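Local coordinates for protein coronin (Toxoplasma gondii, PDB 4OZU) that probably binds actin filaments, as expected of a coronin, this chain being its WD40-repeat beta-propeller domain, at residues Ala136-Ser148 with Val370-Gly382. Sequence-based numbering, arbitrary orientation. Where two conformers were deposited one is given.
Sequences AEWNPAVSGILAS and VEPSMTAEEWFKG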
loop_
_atom_site.group_PDB
_atom_site.type_symbol
_atom_site.label_atom_id
_atom_site.label_comp_id
_atom_site.label_asym_id
_atom_site.label_seq_id
_atom_site.Cartn_x
_atom_site.Cartn_y
_atom_site.Cartn_z
ATOM N N ALA A 136 -4.974 5.542 5.995
ATOM C CA ALA A 136 -4.120 5.610 7.164
ATOM C C ALA A 136 -2.794 4.978 6.767
ATOM O O ALA A 136 -2.701 3.759 6.638
ATOM C CB ALA A 136 -4.738 4.893 8.342
ATOM N N GLU A 137 -1.787 5.819 6.560
ATOM C CA GLU A 137 -0.498 5.376 6.038
ATOM C C GLU A 137 0.657 5.727 6.970
ATOM O O GLU A 137 0.840 6.886 7.365
ATOM C CB GLU A 137 -0.249 5.996 4.662
ATOM C CG GLU A 137 -1.164 5.470 3.561
ATOM C CD GLU A 137 -0.693 4.159 2.952
ATOM O OE1 GLU A 137 0.470 3.764 3.175
ATOM O OE2 GLU A 137 -1.496 3.523 2.236
ATOM N N TRP A 138 1.446 4.712 7.293
ATOM C CA TRP A 138 2.601 4.875 8.156
ATOM C C TRP A 138 3.798 5.412 7.396
ATOM O O TRP A 138 4.087 4.969 6.282
ATOM C CB TRP A 138 2.999 3.539 8.777
ATOM C CG TRP A 138 1.988 2.896 9.652
ATOM C CD1 TRP A 138 1.100 1.917 9.306
ATOM C CD2 TRP A 138 1.794 3.139 11.046
ATOM N NE1 TRP A 138 0.353 1.546 10.401
ATOM C CE2 TRP A 138 0.759 2.283 11.480
ATOM C CE3 TRP A 138 2.391 4.001 11.972
ATOM C CZ2 TRP A 138 0.314 2.263 12.796
ATOM C CZ3 TRP A 138 1.936 3.987 13.279
ATOM C CH2 TRP A 138 0.909 3.123 13.678
ATOM N N ASN A 139 4.516 6.331 8.028
ATOM C CA ASN A 139 5.791 6.787 7.513
ATOM C C ASN A 139 6.755 5.604 7.419
ATOM O O ASN A 139 6.902 4.857 8.382
ATOM C CB ASN A 139 6.358 7.880 8.415
ATOM C CG ASN A 139 7.551 8.573 7.802
ATOM O OD1 ASN A 139 8.585 7.950 7.542
ATOM N ND2 ASN A 139 7.414 9.870 7.560
ATOM N N PRO A 140 7.407 5.425 6.261
ATOM C CA PRO A 140 8.276 4.254 6.074
ATOM C C PRO A 140 9.635 4.376 6.750
ATOM O O PRO A 140 10.357 3.385 6.792
ATOM C CB PRO A 140 8.444 4.192 4.554
ATOM C CG PRO A 140 8.328 5.606 4.118
ATOM C CD PRO A 140 7.298 6.225 5.026
ATOM N N ALA A 141 9.976 5.552 7.272
ATOM C CA ALA A 141 11.291 5.762 7.876
ATOM C C ALA A 141 11.220 6.122 9.353
ATOM O O ALA A 141 12.191 5.927 10.085
ATOM C CB ALA A 141 12.036 6.839 7.126
ATOM N N VAL A 142 10.081 6.647 9.783
ATOM C CA VAL A 142 9.959 7.224 11.114
ATOM C C VAL A 142 8.912 6.509 11.930
ATOM O O VAL A 142 7.758 6.389 11.525
ATOM C CB VAL A 142 9.590 8.716 11.049
ATOM C CG1 VAL A 142 9.652 9.356 12.445
ATOM C CG2 VAL A 142 10.498 9.442 10.078
ATOM N N SER A 143 9.332 6.030 13.091
ATOM C CA SER A 143 8.434 5.422 14.049
ATOM C C SER A 143 7.383 6.423 14.511
ATOM O O SER A 143 7.690 7.594 14.743
ATOM C CB SER A 143 9.227 4.895 15.249
ATOM O OG SER A 143 10.345 5.733 15.527
ATOM N N GLY A 144 6.144 5.961 14.624
ATOM C CA GLY A 144 5.110 6.733 15.279
ATOM C C GLY A 144 4.442 7.802 14.447
ATOM O O GLY A 144 3.550 8.485 14.946
ATOM N N ILE A 145 4.868 7.965 13.197
ATOM C CA ILE A 145 4.297 8.997 12.331
ATOM C C ILE A 145 3.336 8.375 11.320
ATOM O O ILE A 145 3.687 7.445 10.602
ATOM C CB ILE A 145 5.397 9.786 11.580
ATOM C CG1 ILE A 145 6.358 10.452 12.573
ATOM C CG2 ILE A 145 4.783 10.822 10.646
ATOM C CD1 ILE A 145 5.698 11.412 13.556
ATOM N N LEU A 146 2.125 8.913 11.265
ATOM C CA LEU A 146 1.083 8.407 10.388
ATOM C C LEU A 146 0.346 9.551 9.710
ATOM O O LEU A 146 0.160 10.613 10.312
ATOM C CB LEU A 146 0.111 7.536 11.203
ATOM C CG LEU A 146 -1.156 7.018 10.524
ATOM C CD1 LEU A 146 -1.445 5.595 10.981
ATOM C CD2 LEU A 146 -2.338 7.916 10.834
ATOM N N ALA A 147 -0.066 9.343 8.459
ATOM C CA ALA A 147 -0.913 10.308 7.755
ATOM C C ALA A 147 -2.293 9.724 7.489
ATOM O O ALA A 147 -2.413 8.572 7.085
ATOM C CB ALA A 147 -0.268 10.736 6.447
ATOM N N SER A 148 -3.334 10.526 7.708
ATOM C CA SER A 148 -4.692 10.071 7.426
ATOM C C SER A 148 -5.396 11.066 6.516
ATOM O O SER A 148 -5.349 12.274 6.742
ATOM C CB SER A 148 -5.490 9.868 8.713
ATOM O OG SER A 148 -6.040 11.087 9.173
ATOM N N VAL A 370 12.726 -3.846 9.191
ATOM C CA VAL A 370 11.684 -3.533 10.161
ATOM C C VAL A 370 12.258 -2.706 11.315
ATOM O O VAL A 370 11.869 -2.878 12.470
ATOM C CB VAL A 370 11.022 -4.822 10.698
ATOM C CG1 VAL A 370 10.265 -5.524 9.573
ATOM C CG2 VAL A 370 12.054 -5.765 11.321
ATOM N N GLU A 371 13.186 -1.811 10.978
ATOM C CA GLU A 371 13.780 -0.873 11.932
ATOM C C GLU A 371 13.620 0.543 11.408
ATOM O O GLU A 371 14.022 0.825 10.281
ATOM C CB GLU A 371 15.271 -1.143 12.141
ATOM C CG GLU A 371 15.632 -2.415 12.838
ATOM C CD GLU A 371 17.134 -2.578 12.931
ATOM O OE1 GLU A 371 17.851 -1.556 12.866
ATOM O OE2 GLU A 371 17.602 -3.724 13.050
ATOM N N PRO A 372 13.054 1.457 12.215
ATOM C CA PRO A 372 12.999 2.842 11.733
ATOM C C PRO A 372 14.379 3.487 11.616
ATOM O O PRO A 372 15.212 3.266 12.486
ATOM C CB PRO A 372 12.174 3.569 12.806
ATOM C CG PRO A 372 11.643 2.512 13.718
ATOM C CD PRO A 372 12.482 1.304 13.563
ATOM N N SER A 373 14.610 4.296 10.582
ATOM C CA SER A 373 15.905 4.962 10.451
ATOM C C SER A 373 15.982 6.180 11.364
ATOM O O SER A 373 17.074 6.609 11.745
ATOM C CB SER A 373 16.175 5.384 9.003
ATOM O OG SER A 373 15.350 6.465 8.617
ATOM N N MET A 374 14.817 6.713 11.728
ATOM C CA MET A 374 14.726 7.902 12.568
ATOM C C MET A 374 13.658 7.749 13.646
ATOM O O MET A 374 12.608 7.153 13.409
ATOM C CB MET A 374 14.393 9.133 11.724
ATOM C CG MET A 374 15.454 9.515 10.732
ATOM S SD MET A 374 14.905 10.884 9.700
ATOM C CE MET A 374 13.876 10.023 8.523
ATOM N N THR A 375 13.943 8.275 14.830
ATOM C CA THR A 375 12.904 8.514 15.823
ATOM C C THR A 375 12.092 9.735 15.397
ATOM O O THR A 375 12.555 10.539 14.584
ATOM C CB THR A 375 13.490 8.767 17.213
ATOM O OG1 THR A 375 14.227 9.997 17.197
ATOM C CG2 THR A 375 14.409 7.618 17.629
ATOM N N ALA A 376 10.889 9.881 15.942
ATOM C CA ALA A 376 10.069 11.045 15.625
ATOM C C ALA A 376 10.825 12.323 15.978
ATOM O O ALA A 376 10.795 13.304 15.235
ATOM C CB ALA A 376 8.748 10.986 16.366
ATOM N N GLU A 377 11.509 12.300 17.115
ATOM C CA GLU A 377 12.221 13.474 17.599
ATOM C C GLU A 377 13.331 13.867 16.626
ATOM O O GLU A 377 13.524 15.049 16.349
ATOM C CB GLU A 377 12.791 13.216 18.999
ATOM C CG GLU A 377 11.737 13.101 20.106
ATOM C CD GLU A 377 10.758 11.949 19.897
ATOM O OE1 GLU A 377 11.199 10.841 19.508
ATOM O OE2 GLU A 377 9.542 12.158 20.112
ATOM N N GLU A 378 14.048 12.876 16.096
ATOM C CA GLU A 378 15.102 13.132 15.113
ATOM C C GLU A 378 14.516 13.722 13.833
ATOM O O GLU A 378 15.066 14.654 13.254
ATOM C CB GLU A 378 15.867 11.842 14.788
ATOM C CG GLU A 378 16.832 11.392 15.885
ATOM C CD GLU A 378 17.356 9.981 15.660
ATOM O OE1 GLU A 378 16.821 9.290 14.778
ATOM O OE2 GLU A 378 18.294 9.553 16.361
ATOM N N TRP A 379 13.388 13.173 13.408
ATOM C CA TRP A 379 12.720 13.620 12.193
ATOM C C TRP A 379 12.255 15.073 12.324
ATOM O O TRP A 379 12.407 15.866 11.399
ATOM C CB TRP A 379 11.546 12.695 11.902
ATOM C CG TRP A 379 10.858 12.877 10.599
ATOM C CD1 TRP A 379 11.378 12.651 9.352
ATOM C CD2 TRP A 379 9.493 13.255 10.403
ATOM N NE1 TRP A 379 10.419 12.882 8.393
ATOM C CE2 TRP A 379 9.252 13.253 9.014
ATOM C CE3 TRP A 379 8.452 13.608 11.265
ATOM C CZ2 TRP A 379 8.018 13.592 8.471
ATOM C CZ3 TRP A 379 7.226 13.946 10.723
ATOM C CH2 TRP A 379 7.020 13.940 9.342
ATOM N N PHE A 380 11.709 15.426 13.483
ATOM C CA PHE A 380 11.233 16.790 13.692
ATOM C C PHE A 380 12.386 17.791 13.772
ATOM O O PHE A 380 12.185 18.989 13.597
ATOM C CB PHE A 380 10.378 16.874 14.955
ATOM C CG PHE A 380 8.989 16.339 14.768
ATOM C CD1 PHE A 380 8.151 16.890 13.812
ATOM C CD2 PHE A 380 8.520 15.295 15.542
ATOM C CE1 PHE A 380 6.869 16.406 13.633
ATOM C CE2 PHE A 380 7.236 14.804 15.365
ATOM C CZ PHE A 380 6.413 15.356 14.412
ATOM N N LYS A 381 13.591 17.297 14.028
ATOM C CA LYS A 381 14.769 18.155 14.019
ATOM C C LYS A 381 15.236 18.418 12.585
ATOM O O LYS A 381 16.166 19.191 12.366
ATOM C CB LYS A 381 15.894 17.534 14.854
ATOM C CG LYS A 381 15.682 17.674 16.360
ATOM C CD LYS A 381 16.793 17.020 17.174
ATOM C CE LYS A 381 16.674 17.360 18.657
ATOM N NZ LYS A 381 15.368 16.961 19.248
ATOM N N GLY A 382 14.587 17.774 11.614
ATOM C CA GLY A 382 14.869 18.009 10.207
ATOM C C GLY A 382 15.756 16.961 9.553
ATOM O O GLY A 382 16.230 17.151 8.431
HETATM O O HOH W 1 9.745 7.764 17.590
#
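The carbonyl O of Ala-141 takes two backbone N-H groups from the segment 370-382: Met-374 N at 3.2 Å, fairly straight, and Ser-373 N through a weak, bent bond. With a weak return bond from Ser-143 N to Met-374 O, this makes a single beta bridge, Val-142 to Met-374, between the hairpin loop joining strands 133-138 and 145-150 of one WD40 blade and the C-terminal segment crossing the propeller surface. Asn-139 shapes the loop from within: its OD1 accepts Ala-141 N at 2.8 Å in the carbonyl plane, an Asx turn, and Val-142 N from above it, which extends the turn to an Asx motif. Beyond the bridge, Thr-375 and Glu-378 close a capping box on the short helix 376-380, which presents Trp-379 to the blade. With CG1 anti to the backbone N (chi1 -172°), Val-142 lays CG1 against Ala-376 CA and sends CG2 over the Trp-379 indole, 3.6 Å from the centroid of its five-membered ring, a CH-pi contact. Ile-145 packs against the benzene half of the indole, while Arg-202 makes a cation-pi contact with Trp-379. One water bridges the two segments, accepting from Ala-376 N at 2.9 Å and hydrogen-bonding Ser-143 OG.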